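Local coordinates for protein kinase domain-containing protein (Chaetomium thermophilum, PDB 6Z3U), which probably phosphorylates serine and threonine residues, including those of the RNA polymerase II tail, as the cyclin-dependent kinase of the CAK complex, at residues G356-L359 with L360-L364; R371-A374 with R375-L378. All blocks are in the same frame, centred on the assembly; numbering follows the deposited sequence.

Interaction 1: G356-L359 with L360-L364; sequences GVDL and LWRTL
Gly356 O accepts from Leu360 N at 3.0 Å, one of a series of i to i+4 bonds along helix 353-363 in the C-terminal lobe of the kinase domain. Val357 repeats the pattern, its O taking Trp361 N at 2.9 Å, while its side chain leads away from this helix onto Tyr345 and Met346 of helix 342-349.

Asp358 is joined to Arg362 twice. Its O receives Arg362 N, and its carboxylate meets the guanidinium in a salt bridge, Arg362 NE to Asp358 OD2 at 3.3 Å. With CG of Asp358 anti to the backbone N (chi1 -176°), the carboxylate lies alongside the next turn, where the extended arginine chain reaches it. The two flat groups stand nearly perpendicular, their planes 81° apart, and NE approaches OD2 from above the carboxylate plane. The pairing is therefore no flat two-pronged one, and the N-H...O angle is a bent 141°. His380 NE2 also bonds to OD2, and Lys342 forms a salt bridge with OD1.

The side chain of Leu359 heads away to Phe286 and Trp382. Its backbone O accepts from Thr363 N at 3.1 Å, and Thr363 CG2 rests 3.3 Å from the same Leu359 O. Thr363 OG1 turns back to donate to Leu360 O, three residues earlier, at 2.6 Å, so the hydroxyl is satisfied by its own helix.

Asp358 thus gathers Arg362, Lys342 and His380 about one carboxylate; such surroundings would be expected to favour its ionised form and to offset the closeness of the lysine and arginine charges.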
loop_
_atom_site.group_PDB
_atom_site.type_symbol
_atom_site.label_atom_id
_atom_site.label_comp_id
_atom_site.label_asym_id
_atom_site.label_seq_id
_atom_site.Cartn_x
_atom_site.Cartn_y
_atom_site.Cartn_z
ATOM N N GLY B 356 -2.971 8.788 33.292
ATOM C CA GLY B 356 -1.928 8.704 32.285
ATOM C C GLY B 356 -1.123 7.426 32.407
ATOM O O GLY B 356 -0.862 6.748 31.410
ATOM N N VAL B 357 -0.740 7.064 33.633
ATOM C CA VAL B 357 0.001 5.824 33.831
ATOM C C VAL B 357 -0.889 4.622 33.550
ATOM O O VAL B 357 -0.397 3.548 33.182
ATOM C CB VAL B 357 0.593 5.784 35.251
ATOM C CG1 VAL B 357 1.122 4.393 35.574
ATOM C CG2 VAL B 357 1.694 6.826 35.385
ATOM N N ASP B 358 -2.205 4.776 33.701
ATOM C CA ASP B 358 -3.117 3.710 33.300
ATOM C C ASP B 358 -2.981 3.432 31.810
ATOM O O ASP B 358 -2.867 2.277 31.387
ATOM C CB ASP B 358 -4.554 4.097 33.653
ATOM C CG ASP B 358 -5.552 2.998 33.345
ATOM O OD1 ASP B 358 -5.524 1.960 34.034
ATOM O OD2 ASP B 358 -6.372 3.173 32.420
ATOM N N LEU B 359 -2.977 4.489 30.997
ATOM C CA LEU B 359 -2.809 4.324 29.557
ATOM C C LEU B 359 -1.442 3.733 29.228
ATOM O O LEU B 359 -1.333 2.800 28.426
ATOM C CB LEU B 359 -2.996 5.671 28.857
ATOM C CG LEU B 359 -2.902 5.681 27.332
ATOM C CD1 LEU B 359 -3.970 4.792 26.744
ATOM C CD2 LEU B 359 -3.020 7.098 26.793
ATOM N N LEU B 360 -0.383 4.276 29.833
ATOM C CA LEU B 360 0.962 3.765 29.581
ATOM C C LEU B 360 1.034 2.269 29.850
ATOM O O LEU B 360 1.577 1.502 29.046
ATOM C CB LEU B 360 1.973 4.509 30.453
ATOM C CG LEU B 360 3.418 4.669 29.964
ATOM C CD1 LEU B 360 4.377 4.599 31.154
ATOM C CD2 LEU B 360 3.816 3.656 28.909
ATOM N N TRP B 361 0.469 1.833 30.976
ATOM C CA TRP B 361 0.546 0.428 31.359
ATOM C C TRP B 361 -0.215 -0.466 30.390
ATOM O O TRP B 361 0.204 -1.603 30.139
ATOM C CB TRP B 361 0.009 0.263 32.778
ATOM C CG TRP B 361 -0.063 -1.143 33.257
ATOM C CD1 TRP B 361 0.965 -1.900 33.739
ATOM C CD2 TRP B 361 -1.231 -1.966 33.318
ATOM N NE1 TRP B 361 0.507 -3.147 34.094
ATOM C CE2 TRP B 361 -0.838 -3.210 33.847
ATOM C CE3 TRP B 361 -2.570 -1.772 32.972
ATOM C CZ2 TRP B 361 -1.735 -4.255 34.035
ATOM C CZ3 TRP B 361 -3.460 -2.808 33.164
ATOM C CH2 TRP B 361 -3.039 -4.035 33.688
ATOM N N ARG B 362 -1.330 0.017 29.838
ATOM C CA ARG B 362 -2.084 -0.801 28.895
ATOM C C ARG B 362 -1.354 -0.950 27.568
ATOM O O ARG B 362 -1.513 -1.970 26.889
ATOM C CB ARG B 362 -3.475 -0.212 28.668
ATOM C CG ARG B 362 -4.358 -0.214 29.907
ATOM C CD ARG B 362 -5.821 0.014 29.555
ATOM N NE ARG B 362 -6.621 0.369 30.727
ATOM C CZ ARG B 362 -7.097 -0.505 31.608
ATOM N NH1 ARG B 362 -6.856 -1.801 31.466
ATOM N NH2 ARG B 362 -7.816 -0.081 32.640
ATOM N N THR B 363 -0.554 0.046 27.177
ATOM C CA THR B 363 0.193 -0.051 25.930
ATOM C C THR B 363 1.399 -0.974 26.040
ATOM O O THR B 363 1.922 -1.411 25.010
ATOM C CB THR B 363 0.680 1.326 25.475
ATOM O OG1 THR B 363 1.606 1.847 26.438
ATOM C CG2 THR B 363 -0.484 2.289 25.318
ATOM N N LEU B 364 1.847 -1.283 27.254
ATOM C CA LEU B 364 3.027 -2.110 27.475
ATOM C C LEU B 364 2.652 -3.459 28.081
ATOM O O LEU B 364 3.337 -3.973 28.968
ATOM C CB LEU B 364 4.031 -1.384 28.364
ATOM C CG LEU B 364 4.468 -0.008 27.857
ATOM C CD1 LEU B 364 5.551 0.580 28.758
ATOM C CD2 LEU B 364 4.947 -0.081 26.414
#

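Interaction 2: R371-A374 with R375-L378; sequences RITA and REML
A capping box formed by Thr373 and Glu376 starts helix 374-378: each residue's side chain bonds to the backbone N of the other. Thr373 is the N-cap, and its OG1 accepts from Glu376 N at 3.2 Å with an N-H...O angle of 162°. In return Glu376 OE1 accepts from Thr373 N at 3.0 Å, an almost straight bond at the hydrogen although OE1 is met from above the carboxylate plane. Thr373 OG1 sits between the backbone N and the carbonyl carbon (chi1 69°), which points it at the first turn. Glu376 CG stands beside its own backbone N (chi1 -67°), and from there the extended chain runs back past the threonine hydroxyl to the start of the helix.

The box occupies the entry to a short helix of the kinase C-terminal lobe, reached from helix 353-363 through a loop. Within its first turn Met377 N bonds to Thr373 O at 2.8 Å and Leu378 N to Ala374 O at 3.1 Å.

Beside the capping box, the side chains of Ile372 and Glu376 run antiparallel, bringing Ile372 CG1 to 3.4 Å from Glu376 CB. Ile372 CD1 lies over the backbone of the helix start, 3.6 Å from Met377 N. Its other branch, CG2, touches Met377 CE at 3.6 Å, the two side chains set roughly perpendicular. This places an apolar residue just before the cap against one in the first turn, an arrangement that resembles a hydrophobic staple.

Arg375 leads away from the box to a salt bridge with Glu213, and both Arg375 and Leu378 pack on Phe6 of the RING-type domain-containing protein, a separate chain of the assembly.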
loop_
_atom_site.group_PDB
_atom_site.type_symbol
_atom_site.label_atom_id
_atom_site.label_comp_id
_atom_site.label_asym_id
_atom_site.label_seq_id
_atom_site.Cartn_x
_atom_site.Cartn_y
_atom_site.Cartn_z
ATOM N N ARG B 371 -2.976 -6.239 24.883
ATOM C CA ARG B 371 -2.507 -4.875 24.698
ATOM C C ARG B 371 -3.629 -4.012 24.131
ATOM O O ARG B 371 -4.389 -4.449 23.264
ATOM C CB ARG B 371 -1.306 -4.857 23.756
ATOM C CG ARG B 371 -0.274 -3.782 24.042
ATOM C CD ARG B 371 0.965 -3.994 23.182
ATOM N NE ARG B 371 1.682 -5.210 23.560
ATOM C CZ ARG B 371 2.537 -5.862 22.774
ATOM N NH1 ARG B 371 2.788 -5.427 21.544
ATOM N NH2 ARG B 371 3.136 -6.960 23.216
ATOM N N ILE B 372 -3.716 -2.772 24.608
ATOM C CA ILE B 372 -4.778 -1.886 24.149
ATOM C C ILE B 372 -4.592 -1.591 22.664
ATOM O O ILE B 372 -3.475 -1.621 22.132
ATOM C CB ILE B 372 -4.798 -0.592 24.982
ATOM C CG1 ILE B 372 -5.987 0.286 24.585
ATOM C CG2 ILE B 372 -3.497 0.175 24.813
ATOM C CD1 ILE B 372 -6.174 1.491 25.471
ATOM N N THR B 373 -5.703 -1.330 21.981
ATOM C CA THR B 373 -5.688 -0.980 20.569
ATOM C C THR B 373 -5.684 0.538 20.402
ATOM O O THR B 373 -5.919 1.295 21.344
ATOM C CB THR B 373 -6.893 -1.582 19.852
ATOM O OG1 THR B 373 -8.090 -0.928 20.296
ATOM C CG2 THR B 373 -6.988 -3.072 20.139
ATOM N N ALA B 374 -5.415 0.984 19.174
ATOM C CA ALA B 374 -5.365 2.421 18.922
ATOM C C ALA B 374 -6.734 3.064 19.114
ATOM O O ALA B 374 -6.834 4.155 19.688
ATOM C CB ALA B 374 -4.835 2.691 17.517
ATOM N N ARG B 375 -7.802 2.409 18.651
ATOM C CA ARG B 375 -9.140 2.954 18.861
ATOM C C ARG B 375 -9.472 3.017 20.346
ATOM O O ARG B 375 -9.939 4.046 20.848
ATOM C CB ARG B 375 -10.180 2.118 18.114
ATOM C CG ARG B 375 -11.595 2.264 18.666
ATOM C CD ARG B 375 -12.645 1.622 17.761
ATOM N NE ARG B 375 -13.003 2.478 16.629
ATOM C CZ ARG B 375 -12.671 2.250 15.358
ATOM N NH1 ARG B 375 -11.968 1.177 15.015
ATOM N NH2 ARG B 375 -13.055 3.106 14.418
ATOM N N GLU B 376 -9.226 1.924 21.070
ATOM C CA GLU B 376 -9.431 1.947 22.513
ATOM C C GLU B 376 -8.618 3.064 23.148
ATOM O O GLU B 376 -9.076 3.729 24.084
ATOM C CB GLU B 376 -9.044 0.600 23.121
ATOM C CG GLU B 376 -9.938 -0.557 22.718
ATOM C CD GLU B 376 -9.371 -1.897 23.147
ATOM O OE1 GLU B 376 -8.175 -1.943 23.502
ATOM O OE2 GLU B 376 -10.114 -2.902 23.128
ATOM N N MET B 377 -7.412 3.298 22.630
ATOM C CA MET B 377 -6.547 4.329 23.188
ATOM C C MET B 377 -7.203 5.699 23.105
ATOM O O MET B 377 -7.114 6.495 24.047
ATOM C CB MET B 377 -5.212 4.318 22.446
ATOM C CG MET B 377 -4.023 4.748 23.281
ATOM S SD MET B 377 -2.463 4.484 22.419
ATOM C CE MET B 377 -2.382 2.697 22.466
ATOM N N LEU B 378 -7.879 5.988 21.991
ATOM C CA LEU B 378 -8.464 7.310 21.798
ATOM C C LEU B 378 -9.661 7.567 22.704
ATOM O O LEU B 378 -9.971 8.730 22.980
ATOM C CB LEU B 378 -8.882 7.493 20.339
ATOM C CG LEU B 378 -7.741 7.661 19.336
ATOM C CD1 LEU B 378 -8.281 7.655 17.917
ATOM C CD2 LEU B 378 -6.961 8.948 19.604
#

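From the N terminus, interaction 1 comes first, holding consecutive turns of helix 353-363; the chain then passes through a loop and enters helix 374-378 at interaction 2. Each closes only a short local span, and the two lie in series, neither nested nor crossed. Their centres are about 10 Å apart because the loop folds the second helix back beside the first. Arg362 O and Ile372 N, 3.3 Å apart, make a probable hydrogen bond between the helix end and the loop, while Met377 packs against Leu359 and Thr363. Both contacts also border helix 276-291, reached by Leu359 and Ala374, so they meet within the helical C-terminal lobe.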